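Local coordinates for protein molybdopterin adenylyltransferase (Pyrococcus furiosus, PDB 4LHB) that catalyses the ATP-dependent adenylylation of molybdopterin, releasing diphosphate, a step in building the pterin cofactor that carries molybdenum or tungsten, at residues I106-E109 / S110-L114; L119-G122 / E123-A127; G161-N164 / A165-G169. One frame throughout, in Å; residues are numbered along the deposited sequence.

Interaction 1. Residues I106-E109 / S110-L114; sequences ITIE and SIKPL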
loop_
_atom_site.group_PDB
_atom_site.type_symbol
_atom_site.label_atom_id
_atom_site.label_comp_id
_atom_site.label_asym_id
_atom_site.label_seq_id
_atom_site.Cartn_x
_atom_site.Cartn_y
_atom_site.Cartn_z
ATOM N N ILE C 106 12.596 -13.941 -3.536
ATOM C CA ILE C 106 12.214 -12.556 -3.801
ATOM C C ILE C 106 11.430 -12.336 -5.101
ATOM O O ILE C 106 11.146 -11.173 -5.451
ATOM C CB ILE C 106 13.456 -11.638 -3.815
ATOM C CG1 ILE C 106 14.531 -12.133 -4.815
ATOM C CG2 ILE C 106 14.040 -11.608 -2.428
ATOM C CD1 ILE C 106 14.075 -12.382 -6.259
ATOM N N THR C 107 11.041 -13.432 -5.774
ATOM C CA THR C 107 10.461 -13.363 -7.128
ATOM C C THR C 107 9.170 -12.586 -7.174
ATOM O O THR C 107 9.087 -11.618 -7.940
ATOM C CB THR C 107 10.236 -14.759 -7.780
ATOM O OG1 THR C 107 11.466 -15.491 -7.813
ATOM C CG2 THR C 107 9.743 -14.596 -9.219
ATOM N N ILE C 108 8.180 -12.984 -6.373
ATOM C CA ILE C 108 6.921 -12.264 -6.304
ATOM C C ILE C 108 7.102 -10.791 -5.803
ATOM O O ILE C 108 6.582 -9.832 -6.389
ATOM C CB ILE C 108 5.876 -13.056 -5.460
ATOM C CG1 ILE C 108 5.614 -14.399 -6.170
ATOM C CG2 ILE C 108 4.557 -12.265 -5.269
ATOM C CD1 ILE C 108 4.541 -15.254 -5.537
ATOM N N GLU C 109 7.865 -10.625 -4.736
ATOM C CA GLU C 109 8.155 -9.278 -4.208
ATOM C C GLU C 109 8.853 -8.400 -5.274
ATOM O O GLU C 109 8.590 -7.218 -5.360
ATOM C CB GLU C 109 9.011 -9.376 -2.941
ATOM C CG GLU C 109 8.301 -10.045 -1.779
ATOM C CD GLU C 109 8.335 -11.581 -1.798
ATOM O OE1 GLU C 109 8.980 -12.243 -2.700
ATOM O OE2 GLU C 109 7.683 -12.123 -0.879
ATOM N N SER C 110 9.691 -8.977 -6.130
ATOM C CA SER C 110 10.364 -8.133 -7.111
ATOM C C SER C 110 9.430 -7.700 -8.276
ATOM O O SER C 110 9.442 -6.544 -8.711
ATOM C CB SER C 110 11.639 -8.822 -7.614
ATOM O OG SER C 110 12.332 -9.423 -6.528
ATOM N N ILE C 111 8.588 -8.632 -8.719
ATOM C CA ILE C 111 7.757 -8.472 -9.919
ATOM C C ILE C 111 6.394 -7.830 -9.616
ATOM O O ILE C 111 6.021 -6.841 -10.217
ATOM C CB ILE C 111 7.576 -9.858 -10.620
ATOM C CG1 ILE C 111 8.918 -10.302 -11.184
ATOM C CG2 ILE C 111 6.558 -9.806 -11.745
ATOM C CD1 ILE C 111 8.926 -11.769 -11.595
ATOM N N LYS C 112 5.656 -8.389 -8.677
ATOM C CA LYS C 112 4.273 -7.967 -8.424
ATOM C C LYS C 112 4.048 -6.457 -8.373
ATOM O O LYS C 112 3.064 -5.986 -8.899
ATOM C CB LYS C 112 3.787 -8.608 -7.136
ATOM C CG LYS C 112 2.362 -8.301 -6.763
ATOM C CD LYS C 112 1.858 -9.341 -5.739
ATOM C CE LYS C 112 0.541 -8.927 -5.088
ATOM N NZ LYS C 112 -0.062 -10.019 -4.290
ATOM N N PRO C 113 4.965 -5.684 -7.763
ATOM C CA PRO C 113 4.677 -4.258 -7.721
ATOM C C PRO C 113 4.705 -3.549 -9.107
ATOM O O PRO C 113 4.277 -2.410 -9.227
ATOM C CB PRO C 113 5.755 -3.703 -6.744
ATOM C CG PRO C 113 6.480 -4.891 -6.159
ATOM C CD PRO C 113 6.274 -6.005 -7.147
ATOM N N LEU C 114 5.181 -4.215 -10.143
ATOM C CA LEU C 114 5.125 -3.676 -11.500
ATOM C C LEU C 114 3.768 -3.880 -12.259
ATOM O O LEU C 114 3.496 -3.178 -13.260
ATOM C CB LEU C 114 6.253 -4.282 -12.340
ATOM C CG LEU C 114 7.685 -4.030 -11.846
ATOM C CD1 LEU C 114 8.729 -4.585 -12.822
ATOM C CD2 LEU C 114 7.890 -2.536 -11.580
#

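Interaction 2. Residues L119-G122 / E123-A127; sequences LSFG and EVFRA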
loop_
_atom_site.group_PDB
_atom_site.type_symbol
_atom_site.label_atom_id
_atom_site.label_comp_id
_atom_site.label_asym_id
_atom_site.label_seq_id
_atom_site.Cartn_x
_atom_site.Cartn_y
_atom_site.Cartn_z
ATOM N N LEU C 119 -3.983 -10.787 -11.825
ATOM C CA LEU C 119 -4.936 -11.817 -12.232
ATOM C C LEU C 119 -5.238 -12.638 -11.014
ATOM O O LEU C 119 -4.535 -12.524 -10.037
ATOM C CB LEU C 119 -4.395 -12.665 -13.389
ATOM C CG LEU C 119 -4.056 -11.883 -14.676
ATOM C CD1 LEU C 119 -3.460 -12.696 -15.847
ATOM C CD2 LEU C 119 -5.249 -11.085 -15.143
ATOM N N SER C 120 -6.293 -13.448 -11.062
ATOM C CA SER C 120 -6.625 -14.413 -9.981
ATOM C C SER C 120 -5.928 -15.765 -10.226
ATOM O O SER C 120 -6.439 -16.832 -9.862
ATOM C CB SER C 120 -8.120 -14.670 -9.943
ATOM O OG SER C 120 -8.850 -13.495 -10.245
ATOM N N PHE C 121 -4.767 -15.723 -10.860
ATOM C CA PHE C 121 -4.053 -16.926 -11.208
ATOM C C PHE C 121 -3.651 -17.793 -10.024
ATOM O O PHE C 121 -3.650 -19.015 -10.124
ATOM C CB PHE C 121 -2.840 -16.554 -12.028
ATOM C CG PHE C 121 -2.026 -17.715 -12.422
ATOM C CD1 PHE C 121 -2.198 -18.291 -13.664
ATOM C CD2 PHE C 121 -1.093 -18.236 -11.548
ATOM C CE1 PHE C 121 -1.450 -19.403 -14.039
ATOM C CE2 PHE C 121 -0.330 -19.338 -11.906
ATOM C CZ PHE C 121 -0.511 -19.933 -13.159
ATOM N N GLY C 122 -3.316 -17.175 -8.897
ATOM C CA GLY C 122 -2.813 -17.938 -7.757
ATOM C C GLY C 122 -3.904 -18.764 -7.179
ATOM O O GLY C 122 -3.682 -19.900 -6.755
ATOM N N GLU C 123 -5.098 -18.173 -7.119
ATOM C CA GLU C 123 -6.253 -18.866 -6.551
ATOM C C GLU C 123 -6.555 -20.081 -7.375
ATOM O O GLU C 123 -6.763 -21.155 -6.817
ATOM C CB GLU C 123 -7.490 -18.018 -6.603
ATOM C CG GLU C 123 -7.465 -16.734 -5.824
ATOM C CD GLU C 123 -8.878 -16.239 -5.533
ATOM O OE1 GLU C 123 -9.864 -16.825 -6.044
ATOM O OE2 GLU C 123 -9.019 -15.256 -4.789
ATOM N N VAL C 124 -6.585 -19.902 -8.702
ATOM C CA VAL C 124 -6.902 -21.003 -9.620
ATOM C C VAL C 124 -5.832 -22.096 -9.536
ATOM O O VAL C 124 -6.140 -23.287 -9.312
ATOM C CB VAL C 124 -7.144 -20.489 -11.053
ATOM C CG1 VAL C 124 -7.078 -21.643 -12.032
ATOM C CG2 VAL C 124 -8.497 -19.745 -11.097
ATOM N N PHE C 125 -4.580 -21.656 -9.600
ATOM C CA PHE C 125 -3.428 -22.513 -9.333
ATOM C C PHE C 125 -3.601 -23.281 -8.039
ATOM O O PHE C 125 -3.407 -24.476 -7.993
ATOM C CB PHE C 125 -2.107 -21.697 -9.254
ATOM C CG PHE C 125 -0.896 -22.550 -9.174
ATOM C CD1 PHE C 125 -0.202 -22.881 -10.313
ATOM C CD2 PHE C 125 -0.485 -23.080 -7.972
ATOM C CE1 PHE C 125 0.911 -23.702 -10.260
ATOM C CE2 PHE C 125 0.601 -23.923 -7.905
ATOM C CZ PHE C 125 1.311 -24.217 -9.052
ATOM N N ARG C 126 -3.906 -22.581 -6.968
ATOM C CA ARG C 126 -4.051 -23.250 -5.700
ATOM C C ARG C 126 -5.219 -24.216 -5.701
ATOM O O ARG C 126 -5.101 -25.299 -5.130
ATOM C CB ARG C 126 -4.120 -22.240 -4.534
ATOM C CG ARG C 126 -2.719 -21.783 -4.138
ATOM C CD ARG C 126 -2.616 -20.907 -2.903
ATOM N NE ARG C 126 -3.194 -19.599 -3.143
ATOM C CZ ARG C 126 -2.624 -18.641 -3.851
ATOM N NH1 ARG C 126 -1.437 -18.819 -4.405
ATOM N NH2 ARG C 126 -3.264 -17.499 -4.039
ATOM N N ALA C 127 -6.317 -23.872 -6.369
ATOM C CA ALA C 127 -7.479 -24.796 -6.423
ATOM C C ALA C 127 -7.101 -26.084 -7.138
ATOM O O ALA C 127 -7.352 -27.158 -6.627
ATOM C CB ALA C 127 -8.700 -24.157 -7.069
#

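Interaction 3. Residues G161-N164 / A165-G169; sequences GSVN and AVKTG. With SO4 (sulfate ion), chain F.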
loop_
_atom_site.group_PDB
_atom_site.type_symbol
_atom_site.label_atom_id
_atom_site.label_comp_id
_atom_site.label_asym_id
_atom_site.label_seq_id
_atom_site.Cartn_x
_atom_site.Cartn_y
_atom_site.Cartn_z
ATOM N N GLY C 161 9.041 -23.680 -8.100
ATOM C CA GLY C 161 10.231 -24.259 -8.681
ATOM C C GLY C 161 10.081 -25.711 -9.028
ATOM O O GLY C 161 10.628 -26.132 -10.034
ATOM N N SER C 162 9.352 -26.484 -8.229
ATOM C CA SER C 162 9.232 -27.917 -8.516
ATOM C C SER C 162 8.624 -28.193 -9.902
ATOM O O SER C 162 7.784 -27.419 -10.392
ATOM C CB SER C 162 8.436 -28.651 -7.449
ATOM O OG SER C 162 7.072 -28.323 -7.498
ATOM N N VAL C 163 9.088 -29.271 -10.538
ATOM C CA VAL C 163 8.522 -29.749 -11.799
ATOM C C VAL C 163 6.996 -29.987 -11.706
ATOM O O VAL C 163 6.275 -29.592 -12.598
ATOM C CB VAL C 163 9.241 -31.036 -12.268
ATOM C CG1 VAL C 163 8.308 -31.942 -13.099
ATOM C CG2 VAL C 163 10.523 -30.671 -13.015
ATOM N N ASN C 164 6.506 -30.577 -10.620
ATOM C CA ASN C 164 5.061 -30.795 -10.477
ATOM C C ASN C 164 4.247 -29.510 -10.399
ATOM O O ASN C 164 3.178 -29.396 -11.022
ATOM C CB ASN C 164 4.724 -31.677 -9.262
ATOM C CG ASN C 164 5.015 -33.159 -9.511
ATOM O OD1 ASN C 164 4.837 -33.671 -10.626
ATOM N ND2 ASN C 164 5.478 -33.851 -8.475
ATOM N N ALA C 165 4.739 -28.555 -9.622
ATOM C CA ALA C 165 4.091 -27.288 -9.497
ATOM C C ALA C 165 4.100 -26.659 -10.873
ATOM O O ALA C 165 3.103 -26.017 -11.288
ATOM C CB ALA C 165 4.804 -26.410 -8.475
ATOM N N VAL C 166 5.195 -26.846 -11.614
ATOM C CA VAL C 166 5.258 -26.232 -12.931
ATOM C C VAL C 166 4.254 -26.824 -13.945
ATOM O O VAL C 166 3.650 -26.098 -14.755
ATOM C CB VAL C 166 6.665 -26.236 -13.472
ATOM C CG1 VAL C 166 6.635 -25.985 -14.963
ATOM C CG2 VAL C 166 7.446 -25.162 -12.750
ATOM N N LYS C 167 4.021 -28.129 -13.863
ATOM C CA LYS C 167 3.083 -28.789 -14.779
ATOM C C LYS C 167 1.663 -28.335 -14.497
ATOM O O LYS C 167 0.923 -28.080 -15.435
ATOM C CB LYS C 167 3.176 -30.309 -14.676
ATOM C CG LYS C 167 4.406 -30.933 -15.312
ATOM C CD LYS C 167 4.510 -32.442 -15.008
ATOM C CE LYS C 167 3.209 -33.204 -15.330
ATOM N NZ LYS C 167 3.411 -34.685 -15.385
ATOM N N THR C 168 1.287 -28.202 -13.226
ATOM C CA THR C 168 -0.043 -27.692 -12.913
ATOM C C THR C 168 -0.191 -26.264 -13.430
ATOM O O THR C 168 -1.223 -25.914 -13.993
ATOM C CB THR C 168 -0.336 -27.717 -11.413
ATOM O OG1 THR C 168 0.294 -28.860 -10.811
ATOM C CG2 THR C 168 -1.822 -27.804 -11.152
ATOM N N GLY C 169 0.845 -25.436 -13.286
ATOM C CA GLY C 169 0.802 -24.069 -13.848
ATOM C C GLY C 169 0.684 -24.006 -15.373
ATOM O O GLY C 169 -0.055 -23.172 -15.965
HETATM S S SO4 F . 9.987 -22.198 -4.967
HETATM O O1 SO4 F . 11.337 -22.634 -5.366
HETATM O O2 SO4 F . 9.937 -21.712 -3.577
HETATM O O3 SO4 F . 9.620 -21.037 -5.818
HETATM O O4 SO4 F . 9.014 -23.332 -5.062
#

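Interaction 1. Residues I106-E109 / S110-L114
Ser110 folds back on Ile106, at the N-cap position just before the short helix 107-111, and this end of the contact is its tight part. Ile106 O receives two donors of Ser110, the amide N at 2.7 Å and the hydroxyl OG, whose modelled 2.4 Å is short enough to be read with caution. Ser110 OG lies beside its own backbone N (chi1 -42°), which brings it up against the carbonyl and within 3.4 Å of Ile106 CD1. One residue further along, Thr107 and Ile111 run side by side, with Thr107 CG2 3.8 Å from Ile111 CD1, and both pack on strands 92-96 and 153-159; Thr107 OG1 is bound instead to Gly97 O.

The outer side is looser. Ile108 CG2 meets the extended chain of Lys112 at CD, 4.0 Å away, and the side chain of exposed Lys112 reaches a long, weak ion pair with Glu118. Pro113 follows with CD 3.2 Å from Glu109 O. Proline has no N-H to give that carbonyl, which is consistent with the i to i+4 bonding giving way to the 3-10 segment 112-114, where Leu114 N bonds to Ile111 O.

Interaction 2. Residues L119-G122 / E123-A127
Phe121 and Phe125 lie one turn apart on the same helix. With CG anti to the backbone N in both (chi1 179° and -172°), the two side chains leave the helix on the same side and meet obliquely, Phe121 CE2 lying 3.9 Å from Phe125 CD1. Phe121 also meets the ring of Phe157 and packs on Ile172 and Ile173, while Phe125 reaches Thr140 and Pro160.

Arg126 behaves differently. Its chain bends at chi3 (-69°) and curls back over the preceding turn, laying one guanidinium face over Gly122 O, with Arg126 CZ 3.3 Å from that oxygen. Gly122 O also accepts the Arg126 amide N, at 2.7 Å. Gly122 has no CB, and one built there would clash with Arg126 NH2.

This is the first turn of helix 121-133, which follows strand 117-118, outermost in the sheet of this chain, and forms part of the hexamer interface. The charged ends pair between subunits: Arg126 NE with Glu123 OE1 of the third subunit, and Glu123 OE1 with Arg126 NE of the fourth subunit, each a salt bridge. An alanine in place of Arg126 would probably leave Glu123 of the third subunit without this charged mate and the Gly122 carbonyl without its flat cover. Ser120, at the N-cap, makes no capping bond with its hydroxyl; OG turns instead to Thr140 O of the fourth subunit.

Interaction 3. Residues G161-N164 / A165-G169
A serine-capped helix start beside an anion site links Gly161-Asn164 to Ala165-Gly169: Ser162 occupies the N-cap of helix 163-184, and its hydroxyl accepts the Ala165 amide, N to OG 3.2 Å with an N-H...O angle of 154°. The Ser162 OG is placed between its backbone N and carbonyl carbon (chi1 71°), which swings it over the first turn, where it also lies against Ala165 CB at 3.1 Å. Ser162 O in turn takes the amide of Val166; Val166 CG2 lies 3.3 Å from that oxygen, and the side chain also packs on Ser51 and Ile55 of helix 51-60.

Further along, Asn164 O is gripped twice by Thr168. Thr168 N reaches Asn164 O at 3.1 Å and Thr168 OG1 reaches Asn164 O at 2.9 Å, from opposite faces of the carbonyl plane. The hydroxyl bond helps to hold the threonine's rotation, while the side chain also leans on Lys128 and Ser129 of helix 121-133. Lys167 stays on the exposed side, its aliphatic part brushing Val163.

Just ahead of the cap, Gly161 N gives a nearly straight bond to sulfate O4 at 3.1 Å (167°). A CB on Gly161 would run into sulfate O1. The sulfate probably comes from the crystallisation liquor, yet it is held by two main-chain amides, Gly161 N before the capped helix and Thr99 N from the loop after strand 92-96, an anion-binding arrangement consistent with a site for a phosphate of substrate or nucleotide in this MoaB/Mog enzyme.

Along the chain the three follow in series, 106-114, then 119-127, then 161-169, each at or near the start of a helix of the alpha/beta domain with its mixed six-stranded sheet. Interaction 1 packs on one face of that sheet, where Ile111 meets Val156 and Ser158; interaction 2 packs on the other, through Phe157. Their centres are about 17 Å apart, and those of interactions 1 and 3 about 19 Å. Interactions 2 and 3, with centres about 14 Å apart, touch directly: Phe125 CE1 lies 3.3 Å from Ala165 O, packing helix 121-133 against helix 163-184. A helix at the subunit interface thus packs on the one that begins just after the sulfate-binding Gly161.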